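Local coordinates for putative cell filamentation protein (Bartonella quintana, PDB 4N67), which probably transfers AMP from ATP to target proteins as a translocated Fic-family effector, and is seen here with ADP bound, at residues Asn12-Asn17 and Pro154-Asn159; Thr41-Val46 and Phe70-Glu75; Thr147-Ala152 and Met165-Leu170. The protein carries 2 engineered substitutions. All blocks are in the same frame, centred on the assembly; numbering follows the deposited sequence. Where two conformers were deposited one is given.

Interaction 1 of 3, residues Asn12-Asn17 and Pro154-Asn159. With ADP (adenosine-5'-diphosphate), chain B.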
loop_
_atom_site.group_PDB
_atom_site.type_symbol
_atom_site.label_atom_id
_atom_site.label_comp_id
_atom_site.label_asym_id
_atom_site.label_seq_id
_atom_site.Cartn_x
_atom_site.Cartn_y
_atom_site.Cartn_z
ATOM N N ASN A 12 -16.863 -13.832 4.993
ATOM C CA ASN A 12 -16.461 -13.936 6.384
ATOM C C ASN A 12 -15.657 -12.712 6.840
ATOM O O ASN A 12 -15.357 -12.570 8.024
ATOM C CB ASN A 12 -15.704 -15.226 6.659
ATOM C CG ASN A 12 -16.622 -16.429 6.711
ATOM O OD1 ASN A 12 -17.782 -16.301 7.074
ATOM N ND2 ASN A 12 -16.100 -17.594 6.336
ATOM N N TYR A 13 -15.355 -11.804 5.907
ATOM C CA TYR A 13 -14.772 -10.507 6.308
ATOM C C TYR A 13 -15.789 -9.570 6.945
ATOM O O TYR A 13 -15.396 -8.609 7.573
ATOM C CB TYR A 13 -14.155 -9.793 5.099
ATOM C CG TYR A 13 -12.779 -10.268 4.694
ATOM C CD1 TYR A 13 -11.671 -10.065 5.494
ATOM C CD2 TYR A 13 -12.579 -10.925 3.474
ATOM C CE1 TYR A 13 -10.403 -10.457 5.107
ATOM C CE2 TYR A 13 -11.321 -11.312 3.081
ATOM C CZ TYR A 13 -10.236 -11.124 3.889
ATOM O OH TYR A 13 -8.975 -11.530 3.463
ATOM N N PHE A 14 -17.080 -9.829 6.754
ATOM C CA PHE A 14 -18.154 -8.951 7.190
ATOM C C PHE A 14 -18.952 -9.576 8.309
ATOM O O PHE A 14 -19.092 -10.819 8.358
ATOM C CB PHE A 14 -19.120 -8.722 6.035
ATOM C CG PHE A 14 -18.536 -7.994 4.861
ATOM C CD1 PHE A 14 -18.457 -6.609 4.865
ATOM C CD2 PHE A 14 -18.164 -8.662 3.719
ATOM C CE1 PHE A 14 -17.960 -5.907 3.778
ATOM C CE2 PHE A 14 -17.674 -7.963 2.624
ATOM C CZ PHE A 14 -17.577 -6.589 2.652
ATOM N N TYR A 15 -19.565 -8.746 9.148
ATOM C CA TYR A 15 -20.564 -9.256 10.092
ATOM C C TYR A 15 -21.735 -9.850 9.300
ATOM O O TYR A 15 -21.957 -9.468 8.156
ATOM C CB TYR A 15 -21.057 -8.145 11.036
ATOM C CG TYR A 15 -19.957 -7.668 11.965
ATOM C CD1 TYR A 15 -19.419 -8.523 12.905
ATOM C CD2 TYR A 15 -19.433 -6.387 11.860
ATOM C CE1 TYR A 15 -18.380 -8.119 13.737
ATOM C CE2 TYR A 15 -18.405 -5.977 12.694
ATOM C CZ TYR A 15 -17.884 -6.832 13.617
ATOM O OH TYR A 15 -16.821 -6.400 14.399
ATOM N N LYS A 16 -22.434 -10.774 9.925
ATOM C CA LYS A 16 -23.545 -11.496 9.299
ATOM C C LYS A 16 -24.561 -10.522 8.733
ATOM O O LYS A 16 -25.002 -9.606 9.436
ATOM C CB LYS A 16 -24.217 -12.404 10.328
ATOM N N ASN A 17 -24.890 -10.696 7.450
ATOM C CA ASN A 17 -25.897 -9.871 6.754
ATOM C C ASN A 17 -25.636 -8.368 6.810
ATOM O O ASN A 17 -26.573 -7.577 6.909
ATOM C CB ASN A 17 -27.295 -10.167 7.309
ATOM N N PRO A 154 -1.951 -6.340 -2.157
ATOM C CA PRO A 154 -1.862 -7.577 -1.385
ATOM C C PRO A 154 -2.857 -7.801 -0.280
ATOM O O PRO A 154 -2.972 -8.930 0.174
ATOM C CB PRO A 154 -0.438 -7.541 -0.802
ATOM C CG PRO A 154 0.277 -6.547 -1.644
ATOM C CD PRO A 154 -0.730 -5.533 -2.025
ATOM N N PHE A 155 -3.537 -6.743 0.162
ATOM C CA PHE A 155 -4.416 -6.806 1.327
ATOM C C PHE A 155 -5.888 -6.676 0.961
ATOM O O PHE A 155 -6.246 -6.091 -0.049
ATOM C CB PHE A 155 -3.982 -5.743 2.354
ATOM C CG PHE A 155 -2.513 -5.812 2.713
ATOM C CD1 PHE A 155 -2.048 -6.759 3.628
ATOM C CD2 PHE A 155 -1.590 -4.990 2.108
ATOM C CE1 PHE A 155 -0.708 -6.863 3.911
ATOM C CE2 PHE A 155 -0.242 -5.110 2.401
ATOM C CZ PHE A 155 0.190 -6.054 3.301
ATOM N N ARG A 156 -6.734 -7.170 1.837
ATOM C CA ARG A 156 -8.176 -7.040 1.599
ATOM C C ARG A 156 -8.617 -5.563 1.547
ATOM O O ARG A 156 -9.526 -5.211 0.778
ATOM C CB ARG A 156 -8.940 -7.824 2.655
ATOM C CG ARG A 156 -10.439 -7.611 2.643
ATOM C CD ARG A 156 -11.099 -8.100 1.351
ATOM N NE ARG A 156 -12.544 -7.842 1.393
ATOM C CZ ARG A 156 -13.119 -6.649 1.229
ATOM N NH1 ARG A 156 -12.406 -5.561 1.023
ATOM N NH2 ARG A 156 -14.448 -6.545 1.349
ATOM N N LYS A 157 -7.985 -4.730 2.366
ATOM C CA LYS A 157 -8.218 -3.300 2.404
ATOM C C LYS A 157 -6.994 -2.631 3.007
ATOM O O LYS A 157 -6.202 -3.308 3.688
ATOM C CB LYS A 157 -9.452 -2.979 3.264
ATOM C CG LYS A 157 -9.971 -1.570 3.114
ATOM C CD LYS A 157 -11.217 -1.360 3.956
ATOM C CE LYS A 157 -11.590 0.121 3.971
ATOM N NZ LYS A 157 -11.777 0.633 5.370
ATOM N N GLY A 158 -6.837 -1.330 2.744
ATOM C CA GLY A 158 -5.724 -0.567 3.311
ATOM C C GLY A 158 -4.491 -0.590 2.438
ATOM O O GLY A 158 -3.403 -0.230 2.887
ATOM N N ASN A 159 -4.637 -0.963 1.178
ATOM C CA ASN A 159 -3.474 -1.029 0.295
ATOM C C ASN A 159 -2.832 0.347 0.035
ATOM O O ASN A 159 -1.619 0.483 0.099
ATOM C CB ASN A 159 -3.810 -1.687 -1.011
ATOM C CG ASN A 159 -4.167 -3.143 -0.828
ATOM O OD1 ASN A 159 -3.269 -3.968 -0.675
ATOM N ND2 ASN A 159 -5.457 -3.439 -0.730
HETATM P PB ADP B . -8.144 -0.251 -0.465
HETATM O O1B ADP B . -9.359 -1.006 -1.030
HETATM O O2B ADP B . -6.928 -1.108 -0.534
HETATM O O3B ADP B . -8.363 0.330 0.934
HETATM P PA ADP B . -7.223 2.190 -1.821
HETATM O O1A ADP B . -8.064 3.467 -1.979
HETATM O O2A ADP B . -6.217 2.184 -0.693
HETATM O O3A ADP B . -8.219 0.909 -1.576
HETATM O "O5'" ADP B . -6.565 1.885 -3.233
HETATM C "C5'" ADP B . -5.430 1.021 -3.367
HETATM C "C4'" ADP B . -4.612 1.504 -4.560
HETATM O "O4'" ADP B . -5.313 1.190 -5.781
HETATM C "C3'" ADP B . -4.355 3.008 -4.542
HETATM O "O3'" ADP B . -2.981 3.290 -4.875
HETATM C "C2'" ADP B . -5.294 3.534 -5.612
HETATM O "O2'" ADP B . -4.864 4.750 -6.238
HETATM C "C1'" ADP B . -5.324 2.389 -6.582
HETATM N N9 ADP B . -6.506 2.348 -7.468
HETATM C C8 ADP B . -7.717 2.915 -7.298
HETATM N N7 ADP B . -8.492 2.580 -8.357
HETATM C C5 ADP B . -7.792 1.807 -9.196
HETATM C C6 ADP B . -8.008 1.131 -10.482
HETATM N N6 ADP B . -9.239 1.246 -11.065
HETATM N N1 ADP B . -7.022 0.406 -11.035
HETATM C C2 ADP B . -5.816 0.307 -10.408
HETATM N N3 ADP B . -5.558 0.917 -9.229
HETATM C C4 ADP B . -6.470 1.649 -8.592
#
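Tyr13 and Arg156 mark the closest backbone approach, their CA atoms 8.8 Å apart, and no hydrogen bond joins the two segments. A 3-10 turn ends at Tyr13, and the chain beyond it is irregular, as is all of Pro154-Asn159. The contact is therefore made by side chains. Arg156 CG sits over the centre of one face of the Tyr13 ring, 3.6 Å from the centroid and only 8° off the normal, a CH-pi contact. Having CG opposite the backbone N (chi1 172°) sends the arginine chain across this face, and the bend at chi2 carries CD toward the CE2 side. The guanidinium lies farther off, its CZ 5.3 Å from the centroid of the Tyr13 ring, so any cation-pi attraction is weak. Its NH2 instead approaches Phe14 CZ at 3.4 Å, which places Phe14 CZ at the edge of the guanidinium, near its plane, the two groups turned 65° apart. Arg156 belongs to the Fic signature loop, here HPFRKGNGR, which cradles the beta-phosphate of ADP. Gly158 N donates to ADP O3B, while Asn159 grips O2B with both its backbone N and its ND2. That amide is itself fixed: OD1 receives Phe155 N on a lone pair in the carbonyl plane, and ND2 donates almost straight to Phe155 O. The Tyr13 ring also meets Trp76 edge-to-face.

Interaction 2 of 3, residues Thr41-Val46 and Phe70-Glu75. Engineered in segment 70-75: Lys72 (natural residue Asn).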
loop_
_atom_site.group_PDB
_atom_site.type_symbol
_atom_site.label_atom_id
_atom_site.label_comp_id
_atom_site.label_asym_id
_atom_site.label_seq_id
_atom_site.Cartn_x
_atom_site.Cartn_y
_atom_site.Cartn_z
ATOM N N THR A 41 -5.629 5.276 11.249
ATOM C CA THR A 41 -4.506 4.999 10.324
ATOM C C THR A 41 -3.672 6.266 10.070
ATOM O O THR A 41 -2.451 6.182 9.894
ATOM C CB THR A 41 -4.964 4.428 8.962
ATOM O OG1 THR A 41 -5.883 5.345 8.328
ATOM C CG2 THR A 41 -5.680 3.143 9.149
ATOM N N ALA A 42 -4.298 7.444 10.062
ATOM C CA ALA A 42 -3.547 8.686 9.927
ATOM C C ALA A 42 -2.615 8.870 11.108
ATOM O O ALA A 42 -1.425 9.237 10.962
ATOM C CB ALA A 42 -4.487 9.877 9.780
ATOM N N ARG A 43 -3.126 8.630 12.316
ATOM C CA ARG A 43 -2.326 8.754 13.516
ATOM C C ARG A 43 -1.201 7.734 13.574
ATOM O O ARG A 43 -0.064 8.046 13.939
ATOM C CB ARG A 43 -3.269 8.665 14.737
ATOM C CG ARG A 43 -2.600 8.919 16.072
ATOM C CD ARG A 43 -3.645 8.960 17.187
ATOM N NE ARG A 43 -4.212 7.642 17.333
ATOM C CZ ARG A 43 -3.653 6.650 18.009
ATOM N NH1 ARG A 43 -2.521 6.814 18.668
ATOM N NH2 ARG A 43 -4.278 5.475 18.057
ATOM N N GLU A 44 -1.499 6.483 13.194
ATOM C CA GLU A 44 -0.470 5.463 13.160
ATOM C C GLU A 44 0.599 5.815 12.147
ATOM O O GLU A 44 1.766 5.531 12.386
ATOM C CB GLU A 44 -1.054 4.114 12.796
ATOM C CG GLU A 44 -2.051 3.548 13.804
ATOM C CD GLU A 44 -1.453 3.114 15.107
ATOM O OE1 GLU A 44 -0.224 3.184 15.363
ATOM O OE2 GLU A 44 -2.283 2.676 15.937
ATOM N N ALA A 45 0.209 6.449 11.045
ATOM C CA ALA A 45 1.219 6.877 10.057
ATOM C C ALA A 45 2.143 7.965 10.616
ATOM O O ALA A 45 3.366 7.920 10.432
ATOM C CB ALA A 45 0.546 7.308 8.779
ATOM N N VAL A 46 1.589 8.925 11.362
ATOM C CA VAL A 46 2.405 9.949 11.981
ATOM C C VAL A 46 3.438 9.278 12.887
ATOM O O VAL A 46 4.611 9.601 12.853
ATOM C CB VAL A 46 1.557 10.970 12.782
ATOM C CG1 VAL A 46 2.435 11.889 13.601
ATOM C CG2 VAL A 46 0.652 11.777 11.845
ATOM N N PHE A 70 -2.946 -0.902 10.760
ATOM C CA PHE A 70 -4.267 -1.477 10.858
ATOM C C PHE A 70 -4.521 -2.426 12.013
ATOM O O PHE A 70 -5.668 -2.852 12.192
ATOM C CB PHE A 70 -4.670 -2.168 9.551
ATOM C CG PHE A 70 -4.913 -1.219 8.431
ATOM C CD1 PHE A 70 -6.142 -0.623 8.307
ATOM C CD2 PHE A 70 -3.909 -0.893 7.523
ATOM C CE1 PHE A 70 -6.390 0.285 7.284
ATOM C CE2 PHE A 70 -4.157 0.026 6.515
ATOM C CZ PHE A 70 -5.387 0.628 6.417
ATOM N N HIS A 71 -3.527 -2.771 12.810
ATOM C CA HIS A 71 -3.760 -3.803 13.817
ATOM C C HIS A 71 -4.775 -3.449 14.889
ATOM O O HIS A 71 -5.375 -4.345 15.455
ATOM C CB HIS A 71 -2.493 -4.344 14.449
ATOM C CG HIS A 71 -1.933 -3.484 15.499
ATOM N ND1 HIS A 71 -1.140 -2.382 15.258
ATOM C CD2 HIS A 71 -2.009 -3.607 16.849
ATOM C CE1 HIS A 71 -0.778 -1.847 16.410
ATOM N NE2 HIS A 71 -1.285 -2.577 17.383
ATOM N N LYS A 72 -4.978 -2.165 15.167
ATOM C CA LYS A 72 -6.016 -1.805 16.140
ATOM C C LYS A 72 -7.411 -1.838 15.517
ATOM O O LYS A 72 -8.402 -1.804 16.239
ATOM C CB LYS A 72 -5.733 -0.444 16.775
ATOM C CG LYS A 72 -4.431 -0.506 17.556
ATOM C CD LYS A 72 -4.022 0.791 18.199
ATOM C CE LYS A 72 -2.522 0.779 18.513
ATOM N NZ LYS A 72 -1.874 2.123 18.558
ATOM N N THR A 73 -7.490 -1.945 14.192
ATOM C CA THR A 73 -8.775 -1.963 13.483
ATOM C C THR A 73 -9.169 -3.359 13.037
ATOM O O THR A 73 -10.307 -3.771 13.226
ATOM C CB THR A 73 -8.691 -1.006 12.255
ATOM O OG1 THR A 73 -8.418 0.335 12.728
ATOM C CG2 THR A 73 -9.951 -1.069 11.384
ATOM N N PHE A 74 -8.255 -4.089 12.392
ATOM C CA PHE A 74 -8.562 -5.394 11.819
ATOM C C PHE A 74 -7.705 -6.510 12.418
ATOM O O PHE A 74 -6.484 -6.352 12.536
ATOM C CB PHE A 74 -8.329 -5.384 10.303
ATOM C CG PHE A 74 -9.204 -4.443 9.549
ATOM C CD1 PHE A 74 -10.586 -4.513 9.681
ATOM C CD2 PHE A 74 -8.663 -3.464 8.708
ATOM C CE1 PHE A 74 -11.409 -3.662 8.959
ATOM C CE2 PHE A 74 -9.495 -2.600 7.994
ATOM C CZ PHE A 74 -10.872 -2.715 8.124
ATOM N N GLU A 75 -8.357 -7.642 12.736
ATOM C CA GLU A 75 -7.646 -8.841 13.240
ATOM C C GLU A 75 -6.607 -9.353 12.246
ATOM O O GLU A 75 -5.548 -9.871 12.657
ATOM C CB GLU A 75 -8.607 -9.972 13.587
ATOM C CG GLU A 75 -9.464 -9.705 14.825
ATOM C CD GLU A 75 -10.406 -10.851 15.123
ATOM O OE1 GLU A 75 -9.973 -12.016 15.026
ATOM O OE2 GLU A 75 -11.563 -10.590 15.476
HETATM O O HOH W 1 -3.220 0.051 14.361
#
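Glu44 and Lys72 make the charged part of this contact, on its solvent side. Lys72, an engineered residue that replaces a natural asparagine, reaches out with an extended chain, and its NZ lies 2.7 Å from Glu44 OE2, a salt bridge that uses the syn lone pair of the carboxylate. The glutamate bends at chi2 (-70°), and the lysine CE also comes within 3.2 Å of Glu44 OE2, so the aliphatic end of the lysine runs close to the acceptor. Arg43 NH2, a like charge, stands 4.2 Å from Lys72 NZ; its own salt-bridge partner is Glu40 on the same helix.

A water adds a second, weaker link. It accepts from Lys72 N at 2.9 Å and gives only a weak bond to Glu44 OE2.

The apolar part is deeper and rests on Thr41 and Phe70. Thr41 CG2 lies over one face of the Phe70 ring, 3.9 Å from the centroid and 28° off the normal, with Phe70 CE1 its nearest ring atom. Thr41 takes chi1 58°, which turns OG1 back to the carbonyl O of Cys37 and leaves the methyl to meet the ring. Although Phe70 CB points away from helix 30-48, the ring swings back beneath the methyl, and it also stacks with His66.

Phe70 O accepts both Thr73 N and Phe74 N, holding the turn that follows helix 59-70. The contact thus packs helix 30-48 against the C-terminal end of helix 59-70 beside the nucleotide site of the Fic domain, where the Phe70 side chain is about 5 Å from the magnesium ion and about 6 Å from ADP.

Interaction 3 of 3, residues Thr147-Ala152 and Met165-Leu170. With ADP (adenosine-5'-diphosphate), chain B.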
loop_
_atom_site.group_PDB
_atom_site.type_symbol
_atom_site.label_atom_id
_atom_site.label_comp_id
_atom_site.label_asym_id
_atom_site.label_seq_id
_atom_site.Cartn_x
_atom_site.Cartn_y
_atom_site.Cartn_z
ATOM N N THR A 147 3.422 1.414 -9.159
ATOM C CA THR A 147 2.465 0.707 -10.029
ATOM C C THR A 147 2.548 -0.808 -9.799
ATOM O O THR A 147 1.527 -1.484 -9.840
ATOM C CB THR A 147 2.623 1.063 -11.509
ATOM O OG1 THR A 147 3.939 0.783 -11.936
ATOM C CG2 THR A 147 2.374 2.535 -11.718
ATOM N N ALA A 148 3.742 -1.340 -9.537
ATOM C CA ALA A 148 3.866 -2.753 -9.187
ATOM C C ALA A 148 3.101 -3.082 -7.909
ATOM O O ALA A 148 2.373 -4.085 -7.835
ATOM C CB ALA A 148 5.329 -3.130 -9.054
ATOM N N LEU A 149 3.233 -2.229 -6.904
ATOM C CA LEU A 149 2.475 -2.422 -5.666
ATOM C C LEU A 149 0.979 -2.331 -5.904
ATOM O O LEU A 149 0.195 -3.134 -5.337
ATOM C CB LEU A 149 2.905 -1.400 -4.605
ATOM C CG LEU A 149 4.281 -1.646 -3.989
ATOM C CD1 LEU A 149 4.694 -0.416 -3.183
ATOM C CD2 LEU A 149 4.319 -2.888 -3.109
ATOM N N ASP A 150 0.581 -1.370 -6.726
ATOM C CA ASP A 150 -0.848 -1.167 -7.023
ATOM C C ASP A 150 -1.444 -2.434 -7.588
ATOM O O ASP A 150 -2.531 -2.834 -7.168
ATOM C CB ASP A 150 -1.088 -0.050 -8.063
ATOM C CG ASP A 150 -1.435 1.291 -7.464
ATOM O OD1 ASP A 150 -1.828 1.374 -6.296
ATOM O OD2 ASP A 150 -1.434 2.277 -8.252
ATOM N N HIS A 151 -0.758 -3.047 -8.548
ATOM C CA HIS A 151 -1.282 -4.238 -9.177
ATOM C C HIS A 151 -1.319 -5.398 -8.200
ATOM O O HIS A 151 -2.275 -6.166 -8.197
ATOM C CB HIS A 151 -0.493 -4.632 -10.423
ATOM C CG HIS A 151 -1.079 -5.817 -11.113
ATOM N ND1 HIS A 151 -0.655 -7.100 -10.868
ATOM C CD2 HIS A 151 -2.103 -5.920 -11.996
ATOM C CE1 HIS A 151 -1.396 -7.947 -11.560
ATOM N NE2 HIS A 151 -2.273 -7.258 -12.263
ATOM N N ALA A 152 -0.286 -5.542 -7.387
ATOM C CA ALA A 152 -0.262 -6.662 -6.431
ATOM C C ALA A 152 -1.416 -6.581 -5.412
ATOM O O ALA A 152 -2.014 -7.601 -5.057
ATOM C CB ALA A 152 1.071 -6.730 -5.712
ATOM N N MET A 165 3.109 4.616 2.517
ATOM C CA MET A 165 4.111 4.637 3.572
ATOM C C MET A 165 5.380 3.892 3.140
ATOM O O MET A 165 6.494 4.314 3.408
ATOM C CB MET A 165 3.572 4.044 4.878
ATOM C CG MET A 165 4.540 4.101 6.024
ATOM S SD MET A 165 5.118 5.765 6.425
ATOM C CE MET A 165 3.630 6.511 7.036
ATOM N N PHE A 166 5.216 2.771 2.460
ATOM C CA PHE A 166 6.369 2.060 1.944
ATOM C C PHE A 166 7.216 3.000 1.079
ATOM O O PHE A 166 8.442 3.041 1.193
ATOM C CB PHE A 166 5.876 0.815 1.166
ATOM C CG PHE A 166 6.961 -0.071 0.596
ATOM C CD1 PHE A 166 7.522 0.184 -0.640
ATOM C CD2 PHE A 166 7.306 -1.233 1.272
ATOM C CE1 PHE A 166 8.474 -0.660 -1.162
ATOM C CE2 PHE A 166 8.249 -2.101 0.740
ATOM C CZ PHE A 166 8.818 -1.797 -0.473
ATOM N N MET A 167 6.546 3.753 0.213
ATOM C CA MET A 167 7.280 4.705 -0.630
ATOM C C MET A 167 7.936 5.809 0.151
ATOM O O MET A 167 9.074 6.189 -0.147
ATOM C CB MET A 167 6.369 5.348 -1.672
ATOM C CG MET A 167 5.721 4.375 -2.607
ATOM S SD MET A 167 6.820 3.227 -3.431
ATOM C CE MET A 167 7.928 4.330 -4.310
ATOM N N GLU A 168 7.258 6.322 1.173
ATOM C CA GLU A 168 7.879 7.359 1.984
ATOM C C GLU A 168 9.192 6.879 2.581
ATOM O O GLU A 168 10.202 7.581 2.559
ATOM C CB GLU A 168 6.964 7.800 3.122
ATOM C CG GLU A 168 5.705 8.574 2.735
ATOM C CD GLU A 168 4.963 9.139 3.957
ATOM O OE1 GLU A 168 5.634 9.504 4.938
ATOM O OE2 GLU A 168 3.725 9.195 3.885
ATOM N N LYS A 169 9.199 5.649 3.092
ATOM C CA LYS A 169 10.384 5.138 3.741
ATOM C C LYS A 169 11.466 4.729 2.743
ATOM O O LYS A 169 12.653 4.949 2.981
ATOM C CB LYS A 169 10.023 3.991 4.689
ATOM C CG LYS A 169 9.288 4.479 5.934
ATOM C CD LYS A 169 10.246 5.137 6.933
ATOM C CE LYS A 169 9.535 6.097 7.876
ATOM N NZ LYS A 169 10.470 7.046 8.521
ATOM N N LEU A 170 11.061 4.168 1.610
ATOM C CA LEU A 170 12.006 3.865 0.532
ATOM C C LEU A 170 12.695 5.153 0.067
ATOM O O LEU A 170 13.918 5.214 -0.092
ATOM C CB LEU A 170 11.269 3.212 -0.629
ATOM C CG LEU A 170 12.108 2.764 -1.822
ATOM C CD1 LEU A 170 13.076 1.651 -1.457
ATOM C CD2 LEU A 170 11.186 2.345 -2.968
HETATM P PB ADP B . -8.144 -0.251 -0.465
HETATM O O1B ADP B . -9.359 -1.006 -1.030
HETATM O O2B ADP B . -6.928 -1.108 -0.534
HETATM O O3B ADP B . -8.363 0.330 0.934
HETATM P PA ADP B . -7.223 2.190 -1.821
HETATM O O1A ADP B . -8.064 3.467 -1.979
HETATM O O2A ADP B . -6.217 2.184 -0.693
HETATM O O3A ADP B . -8.219 0.909 -1.576
HETATM O "O5'" ADP B . -6.565 1.885 -3.233
HETATM C "C5'" ADP B . -5.430 1.021 -3.367
HETATM C "C4'" ADP B . -4.612 1.504 -4.560
HETATM O "O4'" ADP B . -5.313 1.190 -5.781
HETATM C "C3'" ADP B . -4.355 3.008 -4.542
HETATM O "O3'" ADP B . -2.981 3.290 -4.875
HETATM C "C2'" ADP B . -5.294 3.534 -5.612
HETATM O "O2'" ADP B . -4.864 4.750 -6.238
HETATM C "C1'" ADP B . -5.324 2.389 -6.582
HETATM N N9 ADP B . -6.506 2.348 -7.468
HETATM C C8 ADP B . -7.717 2.915 -7.298
HETATM N N7 ADP B . -8.492 2.580 -8.357
HETATM C C5 ADP B . -7.792 1.807 -9.196
HETATM C C6 ADP B . -8.008 1.131 -10.482
HETATM N N6 ADP B . -9.239 1.246 -11.065
HETATM N N1 ADP B . -7.022 0.406 -11.035
HETATM C C2 ADP B . -5.816 0.307 -10.408
HETATM N N3 ADP B . -5.558 0.917 -9.229
HETATM C C4 ADP B . -6.470 1.649 -8.592
#
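Leu149 makes all the contacts across this interface, meeting Phe166 and Met167, and can be followed outward from its backbone. Leu149 CA lies 9.7 Å from Phe166 CA, too far for the main chains to touch, and the bond to CB is directed at helix 164-174. Leu149 CB is still 6.2 Å from Met167 SD, and Leu149 CG 5.0 Å from Phe166 CD1, so neither makes the contact. The branch does so with one methyl. With chi2 at 168°, CD1 continues the line of the side chain and reaches Phe166 CD1 at 3.9 Å. The same Leu149 CD1 has Met167 SD at 4.2 Å and so touches two residues, while Leu149 CD2 keeps 5.1 Å from Phe166 CD1.

Phe166 presents its ring from a chi1 of -178°, with CG opposite the backbone N, and its side chain crosses that of Leu149 at about a right angle. Met167 leaves its helix to one side of Leu149, and the bends at all three torsions bring its sulfur in. The segments bury only 98 Å² against each other, yet all three touching residues are buried in the chain.

The next residue after Leu149 serves the ligand. Asp150 OD1 accepts the ribose O3' of ADP at 2.6 Å, and Gln163 donates to the same oxygen. OD2 is paired with Ser192, whose OG is also bonded to ADP, so the carboxylate is held at both ends beside the sugar.

Around the contact, helix 112-126 supplies Leu120 against Leu149 and Leu124 against Phe166, helix 59-70 meets Phe166 through Leu62 and Ile65, and Met167 packs on Ala142, Val145 and Phe146 of helix 135-152.

Interaction 2 comes first to completion along the chain and lies nested within the loop closed by interaction 1; interaction 3 follows interaction 2, while its segments alternate with those of interaction 1. The centres stand about 15 Å (1 and 2), 21 Å (1 and 3) and 18 Å (2 and 3) apart, but every pair touches: Gly158 CA is 3.3 Å from Phe70 CZ, Ala45 CB is 3.6 Å from Met165 CE, and Pro154 CD is 4.2 Å from Leu149 O. The signature loop of interaction 1 connects helices 135-152 and 164-174, which pack in interaction 3. Interactions 1 and 3 bind the beta-phosphate and the ribose of the same ADP, with interaction 2 adjoining.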